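Local coordinates for protein diacylglycerol kinase (Bacillus anthracis, PDB 3S40) that probably phosphorylates diacylglycerol to phosphatidic acid with ATP as phosphate donor, at residues I210-I214 / P215-C219; K238-G242 / K243-E247. All coordinates share one frame; numbering follows the deposited sequence.

Contact 1 (I210-I214 / P215-C219)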
# COMPACT_ATOMS: atom_id res chain seq x y z
N ILE A 210 -10.87 3.63 -3.20
CA ILE A 210 -11.21 5.05 -3.02
C ILE A 210 -10.29 5.76 -2.03
O ILE A 210 -9.59 5.12 -1.24
CB ILE A 210 -12.66 5.23 -2.53
CG1 ILE A 210 -12.81 4.66 -1.11
CG2 ILE A 210 -13.64 4.61 -3.54
CD1 ILE A 210 -14.20 4.74 -0.53
N PRO A 211 -10.31 7.09 -2.05
CA PRO A 211 -9.43 7.83 -1.15
C PRO A 211 -9.62 7.34 0.29
O PRO A 211 -10.73 7.07 0.72
CB PRO A 211 -9.90 9.28 -1.31
CG PRO A 211 -10.47 9.32 -2.71
CD PRO A 211 -11.14 7.99 -2.88
N SER A 212 -8.50 7.21 1.00
CA SER A 212 -8.52 6.80 2.39
C SER A 212 -9.42 7.72 3.21
O SER A 212 -9.39 8.94 3.03
CB SER A 212 -7.09 6.86 2.95
OG SER A 212 -7.08 6.75 4.36
N PHE A 213 -10.19 7.13 4.12
CA PHE A 213 -11.00 7.93 5.04
C PHE A 213 -10.17 8.60 6.16
O PHE A 213 -10.70 9.39 6.94
CB PHE A 213 -12.12 7.07 5.64
CG PHE A 213 -11.64 5.79 6.29
CD1 PHE A 213 -10.96 5.84 7.51
CD2 PHE A 213 -11.88 4.56 5.71
CE1 PHE A 213 -10.53 4.69 8.13
CE2 PHE A 213 -11.45 3.38 6.32
CZ PHE A 213 -10.77 3.44 7.53
N ILE A 214 -8.88 8.28 6.23
CA ILE A 214 -7.98 8.97 7.17
C ILE A 214 -7.50 10.28 6.56
O ILE A 214 -6.84 10.28 5.51
CB ILE A 214 -6.76 8.09 7.54
CG1 ILE A 214 -7.23 6.72 8.07
CG2 ILE A 214 -5.84 8.78 8.58
CD1 ILE A 214 -6.07 5.77 8.41
N PRO A 215 -7.82 11.41 7.20
CA PRO A 215 -7.47 12.72 6.62
C PRO A 215 -5.97 12.96 6.54
O PRO A 215 -5.22 12.63 7.46
CB PRO A 215 -8.13 13.73 7.58
CG PRO A 215 -9.17 12.94 8.31
CD PRO A 215 -8.57 11.57 8.46
N ASN A 216 -5.55 13.53 5.42
CA ASN A 216 -4.14 13.80 5.14
C ASN A 216 -3.13 12.67 5.38
O ASN A 216 -1.98 12.94 5.67
CB ASN A 216 -3.66 15.07 5.86
CG ASN A 216 -2.43 15.69 5.18
OD1 ASN A 216 -2.35 15.73 3.95
ND2 ASN A 216 -1.46 16.14 5.98
N VAL A 217 -3.53 11.41 5.26
CA VAL A 217 -2.52 10.36 5.29
C VAL A 217 -1.68 10.50 4.00
O VAL A 217 -2.22 10.83 2.95
CB VAL A 217 -3.16 8.96 5.40
CG1 VAL A 217 -4.25 8.80 4.34
CG2 VAL A 217 -2.10 7.87 5.29
N LYS A 218 -0.37 10.29 4.09
CA LYS A 218 0.53 10.42 2.94
C LYS A 218 1.53 9.28 2.97
O LYS A 218 2.00 8.91 4.06
CB LYS A 218 1.33 11.72 3.00
CG LYS A 218 0.53 13.00 2.93
CD LYS A 218 0.05 13.29 1.52
CE LYS A 218 -0.70 14.62 1.50
NZ LYS A 218 -1.31 14.95 0.18
N CYS A 219 1.88 8.72 1.81
CA CYS A 219 2.79 7.59 1.80
C CYS A 219 4.26 7.99 2.00
O CYS A 219 5.13 7.14 2.20
CB CYS A 219 2.66 6.78 0.50
SG CYS A 219 3.24 7.68 -0.98
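Val217 meets Ile214 and Ser212 across a tight bend in the chain. Its CG1 methyl does the touching. This methyl lies 3.2 Å from the backbone O of Ile214 and 3.5 Å from Ser212 OG. CG1 sits between the backbone N and the carbonyl carbon of Val217 (chi1 50°), and that rotation turns it into the bend. It also packs on Ile214, with 4.1 Å between Val217 CG1 and Ile214 CB. A type II beta turn from Ile214 to Val217 brings the two residues together, with Pro215 and Asn216 at its corners. The Pro215 ring is set at about a right angle to the Ile214 side chain. Ile214 CG2 packs on Pro215 CD at 3.9 Å. Pro215 CD also comes within 3.4 Å of Phe213 O.

Just before the turn, Ser212 forms an ST turn. Its OG accepts the N-H of Ile214 at 3.0 Å, with an angle of 153° at the hydrogen.

The bend lies in the loop from strand 210-211 to strand 224-230, in the YegS C-terminal NAD kinase beta sandwich-like domain. Its tight side is buried. Ile214 and Pro215 pack on Phe227 of strand 224-230 and His256 of strand 254-259, and Val217 rests on Asp225. The looser side is at Asn216, which is partly exposed and whose CB points away from residues 210-214. Its backbone O takes a hydrogen bond from Lys258 NZ. The chemistry implies a bend shaped by proline and apolar packing, in which one serine hydroxyl satisfies a buried N-H beside a methyl group.

Contact 2 (K238-G242 / K243-E247)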
# COMPACT_ATOMS: atom_id res chain seq x y z
N LYS A 238 -19.02 7.14 9.58
CA LYS A 238 -19.76 6.81 8.37
C LYS A 238 -19.68 7.98 7.40
O LYS A 238 -19.62 7.78 6.18
CB LYS A 238 -21.21 6.46 8.71
CG LYS A 238 -21.38 5.06 9.28
CD LYS A 238 -22.45 5.01 10.37
CE LYS A 238 -23.84 5.26 9.83
NZ LYS A 238 -24.86 5.27 10.92
N ASP A 239 -19.66 9.19 7.94
CA ASP A 239 -19.59 10.40 7.13
C ASP A 239 -18.25 10.59 6.42
O ASP A 239 -18.21 11.02 5.27
CB ASP A 239 -19.94 11.63 7.97
CG ASP A 239 -21.43 11.81 8.15
OD1 ASP A 239 -22.18 11.43 7.22
OD2 ASP A 239 -21.85 12.33 9.20
N TYR A 240 -17.16 10.27 7.11
CA TYR A 240 -15.82 10.35 6.53
C TYR A 240 -15.66 9.49 5.26
O TYR A 240 -14.89 9.85 4.37
CB TYR A 240 -14.77 9.90 7.54
CG TYR A 240 -14.36 10.93 8.56
CD1 TYR A 240 -15.31 11.69 9.23
CD2 TYR A 240 -13.02 11.11 8.89
CE1 TYR A 240 -14.93 12.63 10.18
CE2 TYR A 240 -12.64 12.04 9.83
CZ TYR A 240 -13.59 12.80 10.47
OH TYR A 240 -13.19 13.72 11.41
N ILE A 241 -16.36 8.36 5.20
CA ILE A 241 -16.15 7.39 4.12
C ILE A 241 -16.55 7.91 2.75
O ILE A 241 -17.66 8.42 2.57
CB ILE A 241 -16.87 6.06 4.40
CG1 ILE A 241 -16.31 5.43 5.69
CG2 ILE A 241 -16.73 5.10 3.21
CD1 ILE A 241 -17.12 4.25 6.17
N GLY A 242 -15.64 7.79 1.78
CA GLY A 242 -15.86 8.33 0.45
C GLY A 242 -15.09 9.62 0.19
O GLY A 242 -14.49 9.80 -0.88
N LYS A 243 -15.10 10.51 1.17
CA LYS A 243 -14.50 11.84 1.04
C LYS A 243 -12.97 11.86 1.18
O LYS A 243 -12.39 11.03 1.89
CB LYS A 243 -15.12 12.79 2.06
CG LYS A 243 -16.64 12.84 2.00
CD LYS A 243 -17.20 13.96 2.87
CE LYS A 243 -18.71 13.98 2.80
NZ LYS A 243 -19.28 12.66 3.20
N LYS A 244 -12.34 12.80 0.48
CA LYS A 244 -10.91 13.09 0.63
C LYS A 244 -10.77 14.36 1.45
O LYS A 244 -10.71 15.46 0.90
CB LYS A 244 -10.24 13.29 -0.73
CG LYS A 244 -8.72 13.48 -0.67
CD LYS A 244 -8.14 13.78 -2.05
CE LYS A 244 -6.69 13.32 -2.20
NZ LYS A 244 -6.56 11.99 -2.89
N LEU A 245 -10.74 14.21 2.77
CA LEU A 245 -10.67 15.35 3.68
C LEU A 245 -9.23 15.65 4.07
O LEU A 245 -8.37 14.76 4.09
CB LEU A 245 -11.50 15.08 4.93
CG LEU A 245 -12.97 14.74 4.72
CD1 LEU A 245 -13.66 14.53 6.05
CD2 LEU A 245 -13.67 15.83 3.91
N PHE A 246 -8.95 16.91 4.39
CA PHE A 246 -7.61 17.26 4.85
C PHE A 246 -7.57 17.72 6.30
O PHE A 246 -6.52 17.65 6.94
CB PHE A 246 -6.95 18.26 3.91
CG PHE A 246 -6.37 17.61 2.69
CD1 PHE A 246 -5.37 16.65 2.82
CD2 PHE A 246 -6.84 17.92 1.42
CE1 PHE A 246 -4.84 16.03 1.70
CE2 PHE A 246 -6.31 17.31 0.30
CZ PHE A 246 -5.31 16.36 0.44
N GLU A 247 -8.71 18.14 6.82
CA GLU A 247 -8.82 18.51 8.22
C GLU A 247 -9.69 17.52 8.99
O GLU A 247 -10.55 16.86 8.40
CB GLU A 247 -9.38 19.93 8.35
CG GLU A 247 -8.68 20.97 7.47
CD GLU A 247 -7.18 21.04 7.72
OE1 GLU A 247 -6.75 20.72 8.85
OE2 GLU A 247 -6.43 21.42 6.79
O HOH W 1 -12.89 8.30 2.10
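The backbone O of Asp239 receives the ammonium group of Lys243 in a 2.8 Å hydrogen bond from NZ. The donor is tilted 15° from the carbonyl plane, and the C=O...N angle is 150°. The Lys243 chain is extended until its last torsion, where a bend (chi4 56°) turns NZ back to the helix end. The Asp239 carboxylate is near but not in contact, with OD1 5.1 Å from Lys243 NZ. Its charge would probably still favour the ammonium there.

Next to this bond the chain makes a type II beta turn from Tyr240 to Lys243. Lys243 N donates to Tyr240 O at 3.3 Å, from above the carbonyl plane. Gly242 takes the positive phi that this turn needs. Water 1 accepts a weak bond from Gly242 N and lies 2.8 Å from Lys243 O, to which it probably donates.

Further on, toward strand 254-259, Leu245 CD1 lies over one face of the Tyr240 ring, 4.4 Å from CG. The ring's hydroxyl is held by Ser249 N. The chemistry implies a largely exposed C-terminal end of helix 234-240, where the carbonyls of Asp239 and Tyr240 are taken up by the side chain and backbone N of one lysine.

In the fold
Contact 1 is a buried bend, and contact 2 is a surface turn at the end of helix 234-240. Both belong to the C-terminal beta sandwich-like domain, and their centres are about 9 Å apart. They meet directly. Pro215 CG lies 3.9 Å from Tyr240 CE2, so the proline ring of the first turn packs on the tyrosine of the second. Asn216 also touches Phe246. Each contact holds a type II turn, but the chemistry differs. Residues 210-219 rely mostly on apolar packing against strands 224-230 and 254-259, with one serine bond inside the bend. Residues 238-247 rely on a lysine, backbone carbonyls and a water. Tyr240 is the buried member of contact 2 and joins it to contact 1.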